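Local structure of putative N-acetylmuramoyl-L-alanine amidase,autolysin cwp6 (Peptoclostridium difficile, 5J72) at residues Glu310-Gly315 with Ser337-Ser342; Tyr545-Lys550 with Gly585-Tyr590; Tyr40-Glu45 with Tyr63-Glu68; Val208-Asp213 with Val231-Ile236. The protein probably hydrolyses the N-acetylmuramoyl-L-alanine amide bond of peptidoglycan as a zinc-containing autolysin, held at the cell wall by CWB2 modules. All blocks are in the same frame, centred on the assembly; numbering follows the deposited sequence.

Contact 1: residues Glu310-Gly315 with Ser337-Ser342; sequences EAYYIG and SKNRVS
The close-packed part runs from Asn339 to the Gly315 end, where two parallel strands lie side by side. Tyr313 N gives a nearly straight bond to Asn339 O (3.0 Å, 168° at the hydrogen). Tyr313 O then receives Val341 N almost along its C=O axis at 2.8 Å, and Gly315 N reaches Val341 O at 2.9 Å. On one face Ile314 and Val341 lie alongside each other, Ile314 CD1 4.2 Å from Val341 CB, with helix 346-357 over Val341. On the other face Tyr313 and Arg340 meet helix 322-329, which links strands 308-314 and 334-341 in a beta-alpha-beta crossover of a CWB2 cell-wall-binding module. Arg340 leaves its strand with CG anti to the backbone N, then bends at chi3 (-64°) so that NH1 meets Gly315 O at 2.9 Å in the guanidinium plane; Leu320 O takes a second bond from NH1. Asn339 is buried: ND2 donates to Ala311 O (3.0 Å) and to Asn334 OD1, while its amide, tilted 24° from the Tyr312 ring, lies over the rim of one ring face. Before Asn339 the fit loosens: Ser337 and Lys338, a short exposed 3-10 segment, make no contact with the other strand.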
loop_
_atom_site.group_PDB
_atom_site.type_symbol
_atom_site.label_atom_id
_atom_site.label_comp_id
_atom_site.label_asym_id
_atom_site.label_seq_id
_atom_site.Cartn_x
_atom_site.Cartn_y
_atom_site.Cartn_z
ATOM N N GLU A 310 21.121 7.381 5.662
ATOM C CA GLU A 310 20.419 6.101 5.542
ATOM C C GLU A 310 20.103 5.780 4.120
ATOM O O GLU A 310 19.841 6.697 3.367
ATOM C CB GLU A 310 19.029 6.143 6.280
ATOM C CG GLU A 310 19.091 6.322 7.785
ATOM C CD GLU A 310 17.738 6.734 8.361
ATOM O OE1 GLU A 310 17.719 7.644 9.204
ATOM O OE2 GLU A 310 16.707 6.150 7.971
ATOM N N ALA A 311 20.183 4.481 3.736
ATOM C CA ALA A 311 19.801 4.017 2.400
ATOM C C ALA A 311 18.925 2.779 2.601
ATOM O O ALA A 311 19.255 1.896 3.410
ATOM C CB ALA A 311 21.012 3.658 1.566
ATOM N N TYR A 312 17.829 2.697 1.880
ATOM C CA TYR A 312 16.929 1.553 1.945
ATOM C C TYR A 312 16.861 0.970 0.583
ATOM O O TYR A 312 17.022 1.693 -0.380
ATOM C CB TYR A 312 15.516 1.960 2.391
ATOM C CG TYR A 312 15.499 2.417 3.820
ATOM C CD1 TYR A 312 15.711 3.753 4.142
ATOM C CD2 TYR A 312 15.322 1.506 4.865
ATOM C CE1 TYR A 312 15.751 4.183 5.459
ATOM C CE2 TYR A 312 15.365 1.929 6.198
ATOM C CZ TYR A 312 15.581 3.262 6.482
ATOM O OH TYR A 312 15.660 3.704 7.777
ATOM N N TYR A 313 16.680 -0.349 0.482
ATOM C CA TYR A 313 16.614 -1.045 -0.808
ATOM C C TYR A 313 15.258 -1.695 -0.952
ATOM O O TYR A 313 14.940 -2.618 -0.181
ATOM C CB TYR A 313 17.724 -2.138 -0.855
ATOM C CG TYR A 313 19.064 -1.574 -0.455
ATOM C CD1 TYR A 313 19.885 -0.934 -1.391
ATOM C CD2 TYR A 313 19.509 -1.645 0.861
ATOM C CE1 TYR A 313 21.103 -0.382 -1.012
ATOM C CE2 TYR A 313 20.718 -1.089 1.242
ATOM C CZ TYR A 313 21.509 -0.455 0.305
ATOM O OH TYR A 313 22.692 0.148 0.689
ATOM N N ILE A 314 14.467 -1.288 -1.935
ATOM C CA ILE A 314 13.140 -1.843 -2.102
ATOM C C ILE A 314 13.205 -2.792 -3.272
ATOM O O ILE A 314 13.375 -2.339 -4.391
ATOM C CB ILE A 314 12.063 -0.711 -2.401
ATOM C CG1 ILE A 314 12.221 0.462 -1.392
ATOM C CG2 ILE A 314 10.612 -1.288 -2.352
ATOM C CD1 ILE A 314 12.145 0.074 0.123
ATOM N N GLY A 315 13.084 -4.086 -3.043
ATOM C CA GLY A 315 13.212 -5.031 -4.151
ATOM C C GLY A 315 14.008 -6.251 -3.681
ATOM O O GLY A 315 14.814 -6.128 -2.761
ATOM N N SER A 337 22.180 -4.536 4.431
ATOM C CA SER A 337 21.100 -5.376 3.918
ATOM C C SER A 337 19.961 -5.436 4.846
ATOM O O SER A 337 18.869 -5.869 4.453
ATOM C CB SER A 337 21.633 -6.787 3.615
ATOM O OG SER A 337 22.096 -7.372 4.827
ATOM N N LYS A 338 20.152 -5.035 6.092
ATOM C CA LYS A 338 19.046 -4.996 7.044
ATOM C C LYS A 338 17.931 -4.014 6.524
ATOM O O LYS A 338 16.772 -4.079 6.932
ATOM C CB LYS A 338 19.572 -4.463 8.370
ATOM C CG LYS A 338 18.639 -4.755 9.530
ATOM C CD LYS A 338 18.024 -3.469 10.110
ATOM C CE LYS A 338 16.748 -3.770 10.883
ATOM N NZ LYS A 338 15.670 -2.770 10.618
ATOM N N ASN A 339 18.332 -3.084 5.640
ATOM C CA ASN A 339 17.410 -2.059 5.134
ATOM C C ASN A 339 16.752 -2.494 3.849
ATOM O O ASN A 339 16.145 -1.664 3.156
ATOM C CB ASN A 339 18.185 -0.751 4.917
ATOM C CG ASN A 339 18.589 -0.141 6.232
ATOM O OD1 ASN A 339 18.194 -0.646 7.295
ATOM N ND2 ASN A 339 19.303 0.980 6.279
ATOM N N ARG A 340 16.857 -3.786 3.494
ATOM C CA ARG A 340 16.150 -4.260 2.312
ATOM C C ARG A 340 14.699 -4.614 2.639
ATOM O O ARG A 340 14.420 -5.237 3.656
ATOM C CB ARG A 340 16.790 -5.550 1.715
ATOM C CG ARG A 340 16.033 -6.044 0.483
ATOM C CD ARG A 340 16.415 -7.509 0.108
ATOM N NE ARG A 340 17.840 -7.629 -0.278
ATOM C CZ ARG A 340 18.337 -7.369 -1.483
ATOM N NH1 ARG A 340 17.551 -6.923 -2.452
ATOM N NH2 ARG A 340 19.630 -7.586 -1.742
ATOM N N VAL A 341 13.758 -4.231 1.784
ATOM C CA VAL A 341 12.376 -4.606 2.010
ATOM C C VAL A 341 11.925 -5.217 0.701
ATOM O O VAL A 341 12.095 -4.595 -0.360
ATOM C CB VAL A 341 11.455 -3.383 2.355
ATOM C CG1 VAL A 341 9.983 -3.838 2.412
ATOM C CG2 VAL A 341 11.878 -2.777 3.708
ATOM N N SER A 342 11.374 -6.414 0.714
ATOM C CA SER A 342 10.997 -6.981 -0.598
ATOM C C SER A 342 9.736 -7.783 -0.513
ATOM O O SER A 342 8.981 -7.600 0.421
ATOM C CB SER A 342 12.134 -7.862 -1.140
ATOM O OG SER A 342 12.347 -8.926 -0.224
#

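Contact 2: residues Tyr545-Lys550 with Gly585-Tyr590; sequences YKVKDK and GKDYLY
Two loops meet here without any strand pairing: Tyr545-Lys550 turns through a short 3-10 segment at Val547-Lys548, while Gly585-Tyr590 runs irregularly up to a helix, and the closest CA atoms, those of Val547 and Asp587, are 6.2 Å apart. Nearly everything depends on the carboxylate of Asp587, whose CG stands anti to its own carbonyl carbon (chi1 -69°), so that the acid reaches across to the opposite loop. OD1 takes the backbone N-H of Val547 on its syn lone pair, with Val547 N 2.8 Å from Asp587 OD1 and 162° at the hydrogen. Two waters widen the grip. One bridges Asp587 OD1 (2.7 Å) and Tyr545 O; the other accepts from Lys548 N and donates to Asp587 OD2 at 2.8 Å. The acid thus serves successive N-H groups at the start of the 3-10 turn, one directly and one through water, an environment that would probably help keep it ionised. Val547 lines the side of the carboxylate: CG1, in the crowded position between N and C, lies 3.6 Å from Asp587 OD1. Lys546 crosses Asp587 at about a right angle but forms no ion pair with it, since its extended chain carries NZ away to the carbonyls of Asn595 and Tyr597. Val547 also touches Thr581, which with Leu582 belongs to a calcium site seen crystallographically for this protein, though no calcium is bound there in this model; the buried Asp587 carboxylate, holding the 3-10 turn, thus borders a calcium site of the Amidase_3 domain.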
loop_
_atom_site.group_PDB
_atom_site.type_symbol
_atom_site.label_atom_id
_atom_site.label_comp_id
_atom_site.label_asym_id
_atom_site.label_seq_id
_atom_site.Cartn_x
_atom_site.Cartn_y
_atom_site.Cartn_z
ATOM N N TYR A 545 -5.227 -38.228 1.330
ATOM C CA TYR A 545 -6.625 -37.901 1.138
ATOM C C TYR A 545 -7.466 -38.855 2.038
ATOM O O TYR A 545 -6.856 -39.687 2.686
ATOM C CB TYR A 545 -7.016 -37.976 -0.367
ATOM C CG TYR A 545 -6.855 -39.367 -0.953
ATOM C CD1 TYR A 545 -5.593 -39.859 -1.302
ATOM C CD2 TYR A 545 -7.955 -40.194 -1.137
ATOM C CE1 TYR A 545 -5.441 -41.153 -1.807
ATOM C CE2 TYR A 545 -7.812 -41.480 -1.656
ATOM C CZ TYR A 545 -6.557 -41.954 -1.985
ATOM O OH TYR A 545 -6.453 -43.229 -2.502
ATOM N N LYS A 546 -8.792 -38.716 2.100
ATOM C CA LYS A 546 -9.571 -39.515 3.054
ATOM C C LYS A 546 -9.685 -40.996 2.594
ATOM O O LYS A 546 -9.957 -41.264 1.420
ATOM C CB LYS A 546 -10.950 -38.924 3.205
ATOM C CG LYS A 546 -11.000 -37.551 3.837
ATOM C CD LYS A 546 -12.404 -37.146 4.043
ATOM C CE LYS A 546 -12.508 -35.853 4.770
ATOM N NZ LYS A 546 -13.943 -35.501 5.111
ATOM N N VAL A 547 -9.473 -41.937 3.518
ATOM C CA VAL A 547 -9.523 -43.360 3.180
ATOM C C VAL A 547 -10.876 -43.723 2.575
ATOM O O VAL A 547 -10.908 -44.535 1.676
ATOM C CB VAL A 547 -9.191 -44.186 4.463
ATOM C CG1 VAL A 547 -10.339 -44.100 5.453
ATOM C CG2 VAL A 547 -8.884 -45.639 4.085
ATOM N N LYS A 548 -11.974 -43.122 3.023
ATOM C CA LYS A 548 -13.294 -43.421 2.486
ATOM C C LYS A 548 -13.373 -43.249 0.956
ATOM O O LYS A 548 -14.246 -43.838 0.317
ATOM C CB LYS A 548 -14.341 -42.525 3.155
ATOM C CG LYS A 548 -14.534 -41.166 2.489
ATOM C CD LYS A 548 -15.609 -40.366 3.179
ATOM C CE LYS A 548 -15.992 -39.168 2.350
ATOM N NZ LYS A 548 -17.051 -38.379 3.008
ATOM N N ASP A 549 -12.473 -42.429 0.367
ATOM C CA ASP A 549 -12.444 -42.170 -1.089
ATOM C C ASP A 549 -11.318 -42.976 -1.745
ATOM O O ASP A 549 -10.933 -42.665 -2.871
ATOM C CB ASP A 549 -12.204 -40.646 -1.370
ATOM C CG ASP A 549 -13.335 -39.743 -0.903
ATOM O OD1 ASP A 549 -14.455 -40.232 -0.753
ATOM O OD2 ASP A 549 -13.086 -38.515 -0.685
ATOM N N LYS A 550 -10.775 -44.013 -1.059
ATOM C CA LYS A 550 -9.660 -44.789 -1.631
ATOM C C LYS A 550 -9.964 -45.343 -3.044
ATOM O O LYS A 550 -9.050 -45.520 -3.861
ATOM C CB LYS A 550 -9.279 -45.978 -0.720
ATOM C CG LYS A 550 -7.863 -46.511 -1.070
ATOM C CD LYS A 550 -7.225 -47.326 0.076
ATOM N N GLY A 585 -9.386 -47.955 11.855
ATOM C CA GLY A 585 -9.917 -47.836 10.508
ATOM C C GLY A 585 -10.097 -46.416 9.982
ATOM O O GLY A 585 -10.179 -46.226 8.759
ATOM N N LYS A 586 -10.158 -45.405 10.891
ATOM C CA LYS A 586 -10.356 -43.999 10.491
ATOM C C LYS A 586 -9.048 -43.373 10.045
ATOM O O LYS A 586 -7.992 -43.927 10.269
ATOM C CB LYS A 586 -11.002 -43.235 11.656
ATOM C CG LYS A 586 -12.267 -43.968 12.129
ATOM C CD LYS A 586 -13.458 -43.068 12.384
ATOM C CE LYS A 586 -14.172 -43.468 13.674
ATOM N NZ LYS A 586 -15.195 -42.453 14.080
ATOM N N ASP A 587 -9.121 -42.197 9.362
ATOM C CA ASP A 587 -7.915 -41.504 8.889
ATOM C C ASP A 587 -7.029 -41.121 10.052
ATOM O O ASP A 587 -7.535 -40.710 11.111
ATOM C CB ASP A 587 -8.312 -40.196 8.150
ATOM C CG ASP A 587 -9.016 -40.522 6.838
ATOM O OD1 ASP A 587 -8.384 -41.104 5.982
ATOM O OD2 ASP A 587 -10.201 -40.170 6.696
ATOM N N TYR A 588 -5.778 -41.275 9.860
ATOM C CA TYR A 588 -4.781 -40.949 10.876
ATOM C C TYR A 588 -4.711 -39.421 11.136
ATOM O O TYR A 588 -4.618 -38.988 12.285
ATOM C CB TYR A 588 -3.481 -41.424 10.329
ATOM C CG TYR A 588 -2.292 -41.007 11.153
ATOM C CD1 TYR A 588 -1.480 -39.959 10.752
ATOM C CD2 TYR A 588 -1.969 -41.670 12.328
ATOM C CE1 TYR A 588 -0.365 -39.589 11.494
ATOM C CE2 TYR A 588 -0.865 -41.305 13.075
ATOM C CZ TYR A 588 -0.061 -40.268 12.655
ATOM O OH TYR A 588 1.052 -39.928 13.382
ATOM N N LEU A 589 -4.713 -38.621 10.055
ATOM C CA LEU A 589 -4.591 -37.161 10.192
ATOM C C LEU A 589 -5.847 -36.556 10.741
ATOM O O LEU A 589 -6.951 -36.700 10.202
ATOM C CB LEU A 589 -4.265 -36.549 8.783
ATOM C CG LEU A 589 -2.911 -36.916 8.286
ATOM C CD1 LEU A 589 -2.837 -36.571 6.782
ATOM C CD2 LEU A 589 -1.797 -36.176 9.037
ATOM N N TYR A 590 -5.692 -35.832 11.835
ATOM C CA TYR A 590 -6.813 -35.149 12.483
ATOM C C TYR A 590 -7.612 -34.297 11.508
ATOM O O TYR A 590 -8.859 -34.335 11.512
ATOM C CB TYR A 590 -6.244 -34.238 13.622
ATOM C CG TYR A 590 -7.312 -33.700 14.548
ATOM C CD1 TYR A 590 -8.210 -32.726 14.120
ATOM C CD2 TYR A 590 -7.442 -34.188 15.850
ATOM C CE1 TYR A 590 -9.208 -32.252 14.955
ATOM C CE2 TYR A 590 -8.445 -33.723 16.693
ATOM C CZ TYR A 590 -9.326 -32.752 16.240
ATOM O OH TYR A 590 -10.332 -32.280 17.044
HETATM O O HOH W 1 -5.820 -40.907 5.104
HETATM O O HOH W 2 -12.265 -41.425 5.322
#

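Contact 3: residues Tyr40-Glu45 with Tyr63-Glu68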
loop_
_atom_site.group_PDB
_atom_site.type_symbol
_atom_site.label_atom_id
_atom_site.label_comp_id
_atom_site.label_asym_id
_atom_site.label_seq_id
_atom_site.Cartn_x
_atom_site.Cartn_y
_atom_site.Cartn_z
ATOM N N TYR A 40 -22.774 23.960 12.762
ATOM C CA TYR A 40 -24.125 24.327 13.272
ATOM C C TYR A 40 -23.873 25.217 14.490
ATOM O O TYR A 40 -23.226 26.255 14.307
ATOM C CB TYR A 40 -24.920 23.042 13.601
ATOM C CG TYR A 40 -26.371 23.354 13.825
ATOM C CD1 TYR A 40 -27.099 24.076 12.887
ATOM C CD2 TYR A 40 -27.020 22.947 14.990
ATOM C CE1 TYR A 40 -28.444 24.386 13.102
ATOM C CE2 TYR A 40 -28.359 23.256 15.213
ATOM C CZ TYR A 40 -29.067 23.967 14.261
ATOM O OH TYR A 40 -30.421 24.207 14.463
ATOM N N ASP A 41 -24.285 24.847 15.698
ATOM C CA ASP A 41 -24.035 25.733 16.842
ATOM C C ASP A 41 -22.879 25.309 17.722
ATOM O O ASP A 41 -22.719 25.808 18.835
ATOM C CB ASP A 41 -25.326 25.830 17.675
ATOM C CG ASP A 41 -25.755 24.535 18.289
ATOM O OD1 ASP A 41 -25.218 23.468 17.889
ATOM O OD2 ASP A 41 -26.637 24.573 19.201
ATOM N N MET A 42 -22.003 24.382 17.245
ATOM C CA MET A 42 -20.914 23.924 18.113
ATOM C C MET A 42 -19.554 24.506 17.645
ATOM O O MET A 42 -19.219 24.411 16.488
ATOM C CB MET A 42 -20.828 22.367 18.042
ATOM C CG MET A 42 -19.672 21.811 18.862
ATOM S SD MET A 42 -19.793 19.997 18.829
ATOM C CE MET A 42 -21.071 19.694 20.104
ATOM N N PRO A 43 -18.789 25.092 18.547
ATOM C CA PRO A 43 -17.477 25.684 18.207
ATOM C C PRO A 43 -16.334 24.705 18.364
ATOM O O PRO A 43 -16.393 23.752 19.155
ATOM C CB PRO A 43 -17.352 26.833 19.218
ATOM C CG PRO A 43 -18.056 26.255 20.494
ATOM C CD PRO A 43 -19.214 25.397 19.952
ATOM N N LEU A 44 -15.274 24.948 17.615
ATOM C CA LEU A 44 -14.042 24.142 17.678
ATOM C C LEU A 44 -12.919 25.173 17.482
ATOM O O LEU A 44 -13.031 26.003 16.576
ATOM C CB LEU A 44 -13.984 23.179 16.503
ATOM C CG LEU A 44 -12.653 22.322 16.469
ATOM C CD1 LEU A 44 -12.699 21.311 17.547
ATOM C CD2 LEU A 44 -12.609 21.545 15.177
ATOM N N GLU A 45 -11.900 25.180 18.283
ATOM C CA GLU A 45 -10.848 26.162 18.043
ATOM C C GLU A 45 -9.471 25.497 18.080
ATOM O O GLU A 45 -9.318 24.368 18.556
ATOM C CB GLU A 45 -10.917 27.318 19.040
ATOM C CG GLU A 45 -10.541 26.977 20.464
ATOM C CD GLU A 45 -10.412 28.236 21.301
ATOM O OE1 GLU A 45 -9.371 28.426 21.970
ATOM O OE2 GLU A 45 -11.367 29.038 21.279
ATOM N N TYR A 63 -9.849 17.326 16.370
ATOM C CA TYR A 63 -11.267 17.207 16.113
ATOM C C TYR A 63 -11.899 16.324 17.235
ATOM O O TYR A 63 -12.371 15.222 16.969
ATOM C CB TYR A 63 -11.462 16.566 14.715
ATOM C CG TYR A 63 -11.088 17.577 13.647
ATOM C CD1 TYR A 63 -9.817 17.581 13.072
ATOM C CD2 TYR A 63 -11.992 18.563 13.241
ATOM C CE1 TYR A 63 -9.465 18.530 12.109
ATOM C CE2 TYR A 63 -11.639 19.531 12.306
ATOM C CZ TYR A 63 -10.377 19.505 11.739
ATOM O OH TYR A 63 -10.006 20.489 10.883
ATOM N N ASN A 64 -11.912 17.028 18.370
ATOM C CA ASN A 64 -12.401 16.295 19.524
ATOM C C ASN A 64 -13.796 16.741 19.947
ATOM O O ASN A 64 -14.121 16.599 21.122
ATOM C CB ASN A 64 -11.449 16.516 20.711
ATOM C CG ASN A 64 -10.099 15.866 20.604
ATOM O OD1 ASN A 64 -9.186 16.253 21.364
ATOM N ND2 ASN A 64 -9.872 14.886 19.707
ATOM N N LYS A 65 -14.586 17.212 19.073
ATOM C CA LYS A 65 -15.974 17.601 19.389
ATOM C C LYS A 65 -16.910 16.823 18.475
ATOM O O LYS A 65 -16.631 16.669 17.288
ATOM C CB LYS A 65 -16.188 19.125 19.159
ATOM C CG LYS A 65 -15.301 20.058 20.028
ATOM C CD LYS A 65 -15.644 20.041 21.488
ATOM C CE LYS A 65 -16.974 20.711 21.795
ATOM N NZ LYS A 65 -16.948 22.191 21.534
ATOM N N ASP A 66 -18.037 16.320 19.013
ATOM C CA ASP A 66 -18.988 15.540 18.235
ATOM C C ASP A 66 -20.240 16.381 18.012
ATOM O O ASP A 66 -21.027 16.583 18.924
ATOM C CB ASP A 66 -19.284 14.233 18.976
ATOM C CG ASP A 66 -19.472 13.064 18.034
ATOM O OD1 ASP A 66 -19.443 13.267 16.808
ATOM O OD2 ASP A 66 -19.700 11.963 18.514
ATOM N N PRO A 67 -20.484 16.872 16.795
ATOM C CA PRO A 67 -21.648 17.720 16.538
ATOM C C PRO A 67 -23.002 17.019 16.571
ATOM O O PRO A 67 -23.150 15.922 16.064
ATOM C CB PRO A 67 -21.291 18.354 15.177
ATOM C CG PRO A 67 -20.553 17.202 14.476
ATOM C CD PRO A 67 -19.659 16.678 15.568
ATOM N N GLU A 68 -23.985 17.697 17.188
ATOM C CA GLU A 68 -25.348 17.137 17.298
ATOM C C GLU A 68 -26.055 17.140 15.949
ATOM O O GLU A 68 -26.942 16.306 15.697
ATOM C CB GLU A 68 -26.202 17.976 18.279
ATOM C CG GLU A 68 -25.618 17.922 19.700
ATOM C CD GLU A 68 -25.729 16.542 20.353
ATOM O OE1 GLU A 68 -26.421 15.635 19.849
ATOM O OE2 GLU A 68 -25.113 16.357 21.420
HETATM O O HOH W 3 -23.806 20.428 18.286
#
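Going along Tyr40-Glu45, the first link is a loose one: Asp41 OD1 accepts a weak hydrogen bond from a water that takes the backbone N-H of Glu68. Met42 follows with its chain extended through chi2, CG anti to the backbone N, and then bent at chi3 (-80°). Its sulfur lies between the opposite residues, SD 3.7 Å from Lys65 CB and 3.7 Å from Pro67 CA, and the methyl CE rests 3.3 Å from Asp66 O. Pro43 points its CB away but offers its carbonyl, which Lys65 NZ meets at 2.9 Å, nearly along the C=O axis. To get there Lys65 folds at chi2, chi3 and chi4, all close to -70°, so its methylenes curl back and CG packs 3.8 Å from Leu44 CD1. Leu44 ends the contact: its other methyl, CD2, touches Tyr63 CD2 at 3.6 Å, the two side chains crossing at about a right angle. Trp73 of strand 72-82 touches Met42, Leu44 and Lys65, so the segments share a neighbour in the N-terminal domain. With a single direct hydrogen bond across it, this is mainly an apolar seam, in which the lysine lays its methylenes against Met42 and Leu44 while its ammonium donates to a backbone carbonyl.

Contact 4: residues Val208-Asp213 with Val231-Ile236; sequences VIIIGD and VNVTRI
Arg235 leaves its strand with CG anti to the backbone N (chi1 -173°), stays extended through chi2 and bends at chi3 (-70°), which turns the guanidinium back over the first strand. Ile210, extended at chi2 (163°), carries its CD1 out to Val233 CG1. The two backbones form a regular parallel pairing: Val208 N to Asn232 O, Thr234 N to Val208 O, Ile210 N to Thr234 O (2.9 Å, nearly straight), Ile236 N to Ile210 O and Gly212 N to Ile236 O. On one face Ile209 CG2 meets Ile236 CD1 at 3.7 Å, and Ile211 CD1 lies 4.1 Å from Ile236 CB, the branches running side by side beneath helices 241-253 and 174-180. On the other face, under helix 219-228, Ile210 CD1 comes 3.5 Å from Val233 CG1, and Ile210 CG2 sits over one face of the Arg235 guanidinium, 3.9 Å from Arg235 NH1. Helix 219-228 joins the strands in a beta-alpha-beta crossover, and strand 232-236 is the outermost within its parallel sheet. Arg235 NH1 donates to Gly212 O at 3.0 Å and again to Val217 O, whereas Asp213 OD1 stays 6.0 Å from Arg235 NH1. Through NH1 the arginine therefore grips two main-chain carbonyls and forms no salt bridge with Asp213, tying the turn after the first strand to the outer strand of a largely aliphatic strand pair.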
loop_
_atom_site.group_PDB
_atom_site.type_symbol
_atom_site.label_atom_id
_atom_site.label_comp_id
_atom_site.label_asym_id
_atom_site.label_seq_id
_atom_site.Cartn_x
_atom_site.Cartn_y
_atom_site.Cartn_z
ATOM N N VAL A 208 4.646 25.525 -13.332
ATOM C CA VAL A 208 4.385 24.119 -13.634
ATOM C C VAL A 208 5.780 23.447 -13.799
ATOM O O VAL A 208 6.695 24.005 -14.459
ATOM C CB VAL A 208 3.491 23.940 -14.900
ATOM C CG1 VAL A 208 3.572 22.532 -15.434
ATOM C CG2 VAL A 208 2.040 24.270 -14.569
ATOM N N ILE A 209 5.951 22.259 -13.187
ATOM C CA ILE A 209 7.229 21.552 -13.238
ATOM C C ILE A 209 6.899 20.269 -13.987
ATOM O O ILE A 209 6.091 19.405 -13.578
ATOM C CB ILE A 209 7.836 21.294 -11.822
ATOM C CG1 ILE A 209 8.117 22.592 -11.101
ATOM C CG2 ILE A 209 9.137 20.442 -11.924
ATOM C CD1 ILE A 209 6.881 23.109 -10.235
ATOM N N ILE A 210 7.502 20.146 -15.169
ATOM C CA ILE A 210 7.310 18.971 -15.985
ATOM C C ILE A 210 8.423 17.945 -15.674
ATOM O O ILE A 210 9.590 18.314 -15.578
ATOM C CB ILE A 210 7.379 19.318 -17.486
ATOM C CG1 ILE A 210 6.130 20.149 -17.887
ATOM C CG2 ILE A 210 7.464 18.026 -18.256
ATOM C CD1 ILE A 210 6.337 20.848 -19.200
ATOM N N ILE A 211 8.034 16.696 -15.480
ATOM C CA ILE A 211 8.997 15.618 -15.209
ATOM C C ILE A 211 9.073 14.835 -16.511
ATOM O O ILE A 211 8.052 14.330 -16.978
ATOM C CB ILE A 211 8.535 14.727 -14.046
ATOM C CG1 ILE A 211 8.402 15.561 -12.752
ATOM C CG2 ILE A 211 9.549 13.498 -13.860
ATOM C CD1 ILE A 211 9.638 16.347 -12.391
ATOM N N GLY A 212 10.262 14.727 -17.084
ATOM C CA GLY A 212 10.389 14.021 -18.357
ATOM C C GLY A 212 11.020 14.958 -19.387
ATOM O O GLY A 212 10.876 16.194 -19.323
ATOM N N ASP A 213 11.756 14.398 -20.354
ATOM C CA ASP A 213 12.368 15.285 -21.370
ATOM C C ASP A 213 11.312 15.571 -22.478
ATOM O O ASP A 213 10.192 15.050 -22.377
ATOM C CB ASP A 213 13.688 14.675 -21.927
ATOM C CG ASP A 213 13.569 13.354 -22.670
ATOM O OD1 ASP A 213 12.417 12.911 -22.950
ATOM O OD2 ASP A 213 14.632 12.759 -22.991
ATOM N N VAL A 231 1.914 30.243 -16.868
ATOM C CA VAL A 231 2.917 29.987 -15.841
ATOM C C VAL A 231 4.362 29.914 -16.370
ATOM O O VAL A 231 4.581 29.787 -17.560
ATOM C CB VAL A 231 2.634 28.564 -15.269
ATOM C CG1 VAL A 231 1.291 28.532 -14.505
ATOM C CG2 VAL A 231 2.644 27.519 -16.426
ATOM N N ASN A 232 5.321 29.960 -15.443
ATOM C CA ASN A 232 6.705 29.657 -15.740
ATOM C C ASN A 232 6.780 28.157 -15.805
ATOM O O ASN A 232 6.276 27.484 -14.872
ATOM C CB ASN A 232 7.572 30.088 -14.625
ATOM C CG ASN A 232 7.588 31.579 -14.524
ATOM O OD1 ASN A 232 7.624 32.084 -13.398
ATOM N ND2 ASN A 232 7.479 32.320 -15.626
ATOM N N VAL A 233 7.378 27.592 -16.862
ATOM C CA VAL A 233 7.466 26.152 -16.928
ATOM C C VAL A 233 8.899 25.652 -16.657
ATOM O O VAL A 233 9.828 26.000 -17.412
ATOM C CB VAL A 233 6.985 25.639 -18.279
ATOM C CG1 VAL A 233 7.248 24.145 -18.367
ATOM C CG2 VAL A 233 5.494 25.915 -18.469
ATOM N N THR A 234 9.108 24.862 -15.590
ATOM C CA THR A 234 10.424 24.295 -15.282
ATOM C C THR A 234 10.426 22.910 -15.816
ATOM O O THR A 234 9.367 22.245 -15.887
ATOM C CB THR A 234 10.639 24.274 -13.758
ATOM O OG1 THR A 234 10.912 25.619 -13.336
ATOM C CG2 THR A 234 11.816 23.374 -13.317
ATOM N N ARG A 235 11.592 22.378 -16.214
ATOM C CA ARG A 235 11.583 21.001 -16.720
ATOM C C ARG A 235 12.742 20.270 -16.062
ATOM O O ARG A 235 13.848 20.820 -15.958
ATOM C CB ARG A 235 11.786 20.914 -18.252
ATOM C CG ARG A 235 11.581 19.456 -18.753
ATOM C CD ARG A 235 11.914 19.290 -20.243
ATOM N NE ARG A 235 10.927 19.951 -21.094
ATOM C CZ ARG A 235 9.904 19.318 -21.645
ATOM N NH1 ARG A 235 9.730 18.018 -21.437
ATOM N NH2 ARG A 235 9.042 19.976 -22.408
ATOM N N ILE A 236 12.474 19.068 -15.594
ATOM C CA ILE A 236 13.471 18.222 -14.920
ATOM C C ILE A 236 13.343 16.920 -15.662
ATOM O O ILE A 236 12.323 16.254 -15.578
ATOM C CB ILE A 236 13.197 18.008 -13.441
ATOM C CG1 ILE A 236 13.233 19.357 -12.672
ATOM C CG2 ILE A 236 14.275 17.041 -12.888
ATOM C CD1 ILE A 236 12.548 19.266 -11.340
#

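Overall arrangement
From the N terminus, contact 3 comes first, bringing the start of strand 42-51 against the loop that follows strand 56-63 in the N-terminal domain. Contact 4 then closes a strand-helix-strand unit in one parallel four-stranded sheet, and contact 1 does the same in the next such sheet; their centres are about 31 Å apart. Last, contact 2 joins two loops of the C-terminal amidase domain, bracketing helix 554-569 and strand 574-578. The four are strictly in series: each closes before the next opens, so none nests or crosses. Contacts 2 and 4, with centres about 69 Å apart, lie on opposite sides of the chain's centre.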